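Putative pectin lyase (Geobacillus virus E2, PDB 7CHU) serves as a tailspike of a deep-sea thermophilic bacteriophage and probably binds or cleaves polysaccharides of the host surface. Local coordinates at residues G224-D229 with A257-A262. Numbering follows the deposited sequence.
Sequences GLYNTD and ACHFEA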
ATOM      1  N   GLY A 224      -3.619  -1.884 -10.662  1.00 13.19           N
ATOM      2  CA  GLY A 224      -3.151  -1.157 -11.835  1.00 14.15           C
ATOM      3  C   GLY A 224      -4.189  -0.892 -12.917  1.00 16.79           C
ATOM      4  O   GLY A 224      -3.822  -0.625 -14.080  1.00 15.85           O
ATOM      5  N   LEU A 225      -5.477  -0.945 -12.579  1.00 13.06           N
ATOM      6  CA  LEU A 225      -6.507  -0.604 -13.560  1.00 12.59           C
ATOM      7  C   LEU A 225      -6.352   0.843 -14.019  1.00 14.90           C
ATOM      8  O   LEU A 225      -6.127   1.750 -13.208  1.00 13.49           O
ATOM      9  CB  LEU A 225      -7.905  -0.816 -12.968  1.00 14.35           C
ATOM     10  CG  LEU A 225      -9.099  -0.176 -13.700  1.00 17.32           C
ATOM     11  CD1 LEU A 225      -9.368  -0.856 -15.042  1.00 15.46           C
ATOM     12  CD2 LEU A 225     -10.369  -0.183 -12.859  1.00 16.11           C
ATOM     13  N   TYR A 226      -6.475   1.051 -15.329  1.00 13.34           N
ATOM     14  CA  TYR A 226      -6.482   2.375 -15.954  1.00 12.91           C
ATOM     15  C   TYR A 226      -7.881   2.593 -16.539  1.00 16.32           C
ATOM     16  O   TYR A 226      -8.313   1.842 -17.418  1.00 11.57           O
ATOM     17  CB  TYR A 226      -5.409   2.437 -17.032  1.00 13.46           C
ATOM     18  CG  TYR A 226      -5.193   3.749 -17.733  1.00 13.22           C
ATOM     19  CD1 TYR A 226      -5.182   4.951 -17.033  1.00 15.60           C
ATOM     20  CD2 TYR A 226      -4.944   3.778 -19.101  1.00 17.01           C
ATOM     21  CE1 TYR A 226      -4.940   6.167 -17.684  1.00 15.02           C
ATOM     22  CE2 TYR A 226      -4.705   4.974 -19.760  1.00 19.08           C
ATOM     23  CZ  TYR A 226      -4.702   6.171 -19.048  1.00 18.62           C
ATOM     24  OH  TYR A 226      -4.468   7.366 -19.708  1.00 18.48           O
ATOM     25  N   ASN A 227      -8.583   3.620 -16.064  1.00 12.75           N
ATOM     26  CA  ASN A 227     -10.017   3.786 -16.329  1.00 12.28           C
ATOM     27  C   ASN A 227     -10.252   5.255 -16.674  1.00 16.46           C
ATOM     28  O   ASN A 227     -10.191   6.108 -15.781  1.00 14.64           O
ATOM     29  CB  ASN A 227     -10.820   3.335 -15.104  1.00 14.34           C
ATOM     30  CG  ASN A 227     -12.329   3.354 -15.333  1.00 15.70           C
ATOM     31  OD1 ASN A 227     -12.906   4.406 -15.582  1.00 14.81           O
ATOM     32  ND2 ASN A 227     -12.972   2.191 -15.213  1.00 13.52           N
ATOM     33  N   THR A 228     -10.443   5.573 -17.961  1.00 13.25           N
ATOM     34  CA  THR A 228     -10.626   6.965 -18.379  1.00 15.25           C
ATOM     35  C   THR A 228     -11.733   7.087 -19.421  1.00 15.89           C
ATOM     36  O   THR A 228     -12.032   6.137 -20.146  1.00 14.05           O
ATOM     37  CB  THR A 228      -9.347   7.598 -18.982  1.00 17.78           C
ATOM     38  OG1 THR A 228      -9.260   7.290 -20.382  1.00 18.01           O
ATOM     39  CG2 THR A 228      -8.101   7.077 -18.293  1.00 15.94           C
ATOM     40  N   ASP A 229     -12.339   8.291 -19.487  1.00 13.90           N
ATOM     41  CA  ASP A 229     -13.267   8.679 -20.558  1.00 15.56           C
ATOM     42  C   ASP A 229     -14.481   7.752 -20.639  1.00 14.97           C
ATOM     43  O   ASP A 229     -15.007   7.493 -21.720  1.00 15.07           O
ATOM     44  CB  ASP A 229     -12.555   8.733 -21.919  1.00 14.16           C
ATOM     45  CG  ASP A 229     -11.462   9.790 -21.962  1.00 23.76           C
ATOM     46  OD1 ASP A 229     -11.795  10.956 -22.232  1.00 22.99           O
ATOM     47  OD2 ASP A 229     -10.280   9.457 -21.705  1.00 22.92           O
ATOM     48  N   ALA A 257      -3.459   0.806  -6.545  1.00 11.90           N
ATOM     49  CA  ALA A 257      -2.671   1.573  -7.511  1.00 12.96           C
ATOM     50  C   ALA A 257      -3.447   1.754  -8.818  1.00 13.95           C
ATOM     51  O   ALA A 257      -2.903   1.621  -9.915  1.00 15.57           O
ATOM     52  CB  ALA A 257      -1.313   0.893  -7.767  1.00 12.41           C
ATOM     53  N   CYS A 258      -4.732   2.060  -8.704  1.00 14.14           N
ATOM     54  CA  CYS A 258      -5.565   2.222  -9.883  1.00 13.80           C
ATOM     55  C   CYS A 258      -5.568   3.689 -10.306  1.00 13.56           C
ATOM     56  O   CYS A 258      -5.259   4.579  -9.516  1.00 15.54           O
ATOM     57  CB  CYS A 258      -6.972   1.720  -9.589  1.00 13.62           C
ATOM     58  SG  CYS A 258      -6.978  -0.104  -9.444  1.00 18.80           S
ATOM     59  N   HIS A 259      -5.954   3.939 -11.558  1.00 11.96           N
ATOM     60  CA  HIS A 259      -5.826   5.268 -12.171  1.00 15.45           C
ATOM     61  C   HIS A 259      -7.162   5.615 -12.830  1.00 17.51           C
ATOM     62  O   HIS A 259      -7.495   5.041 -13.870  1.00 13.44           O
ATOM     63  CB  HIS A 259      -4.675   5.255 -13.180  1.00 15.69           C
ATOM     64  CG  HIS A 259      -4.427   6.550 -13.898  1.00 16.78           C
ATOM     65  ND1 HIS A 259      -3.239   6.803 -14.553  1.00 18.15           N
ATOM     66  CD2 HIS A 259      -5.208   7.636 -14.117  1.00 19.64           C
ATOM     67  CE1 HIS A 259      -3.285   8.000 -15.112  1.00 18.03           C
ATOM     68  NE2 HIS A 259      -4.467   8.530 -14.859  1.00 19.29           N
ATOM     69  N   PHE A 260      -7.922   6.545 -12.232  1.00 11.57           N
ATOM     70  CA  PHE A 260      -9.220   6.985 -12.754  1.00 16.48           C
ATOM     71  C   PHE A 260      -9.076   8.426 -13.218  1.00 14.22           C
ATOM     72  O   PHE A 260      -8.689   9.286 -12.426  1.00 15.92           O
ATOM     73  CB  PHE A 260     -10.322   6.888 -11.694  1.00 13.89           C
ATOM     74  CG  PHE A 260     -10.465   5.523 -11.067  1.00 14.50           C
ATOM     75  CD1 PHE A 260     -11.258   4.562 -11.660  1.00 19.34           C
ATOM     76  CD2 PHE A 260      -9.811   5.209  -9.877  1.00 16.83           C
ATOM     77  CE1 PHE A 260     -11.388   3.282 -11.089  1.00 18.22           C
ATOM     78  CE2 PHE A 260      -9.929   3.949  -9.292  1.00 17.14           C
ATOM     79  CZ  PHE A 260     -10.726   2.975  -9.900  1.00 17.05           C
ATOM     80  N   GLU A 261      -9.337   8.693 -14.495  1.00 14.90           N
ATOM     81  CA  GLU A 261      -9.070  10.042 -14.983  1.00 17.40           C
ATOM     82  C   GLU A 261     -10.092  10.451 -16.031  1.00 17.16           C
ATOM     83  O   GLU A 261     -10.420   9.663 -16.910  1.00 12.98           O
ATOM     84  CB  GLU A 261      -7.659  10.153 -15.580  1.00 17.57           C
ATOM     85  CG  GLU A 261      -7.366  11.565 -16.101  1.00 17.22           C
ATOM     86  CD  GLU A 261      -5.885  11.854 -16.261  1.00 25.42           C
ATOM     87  OE1 GLU A 261      -5.053  10.957 -16.010  1.00 22.51           O
ATOM     88  OE2 GLU A 261      -5.557  12.989 -16.642  1.00 26.19           O
ATOM     89  N   ALA A 262     -10.566  11.700 -15.944  1.00 15.89           N
ATOM     90  CA  ALA A 262     -11.399  12.309 -16.986  1.00 17.48           C
ATOM     91  C   ALA A 262     -12.596  11.428 -17.354  1.00 15.92           C
ATOM     92  O   ALA A 262     -12.917  11.234 -18.526  1.00 15.09           O
ATOM     93  CB  ALA A 262     -10.562  12.643 -18.232  1.00 18.00           C
TER
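Gly224 CA makes a CA-H...O contact with Ala257 O (3.4 Å) where two successive coils of a right-handed parallel beta-helix, the pectate lyase-like fold of this trimeric tailspike, begin to pair. Strands 226-228 and 259-261 run in the same direction, their axes approaching to 4.8 Å. The carbonyl O of Leu225 accepts the N-H of His259; CB of Leu225 rests on Cys258 SG, and its CD2 reaches Phe260 CE1 at 4.0 Å. Tyr226 and His259 share the face of the sheet opposite Asn227 and Phe260. With CG anti to the backbone N in both (chi1 -176° and 180°), the two side chains point the same way, and the tyrosine edge meets the imidazole face, planes at 63°, CE1 of Tyr226 sitting 3.5 Å above the centre of the His259 ring. Leu196 of the second subunit packs on Tyr226. Asn227 N donates to His259 O and its O accepts from Glu261 N. Its CB lies 3.7 Å from Phe260 CD1; OD1 accepts from ND2 of Asn230 and Asn263, and ND2 donates to Gly239 O. The ring of Phe289 meets that of Phe260 nearly parallel in the next coil. Thr228 CG2 lies alongside Glu261 CB, and its OG1 bonds Asp229 OD2 and Arg205. Asp229 N makes weak bonds to the carbonyls of Glu261 and Ala262. In the plane of the imidazole whose face Tyr226 CE1 covers, His259 NE2 donates to the anti lone pair of Glu261 OE1, at 2.7 Å.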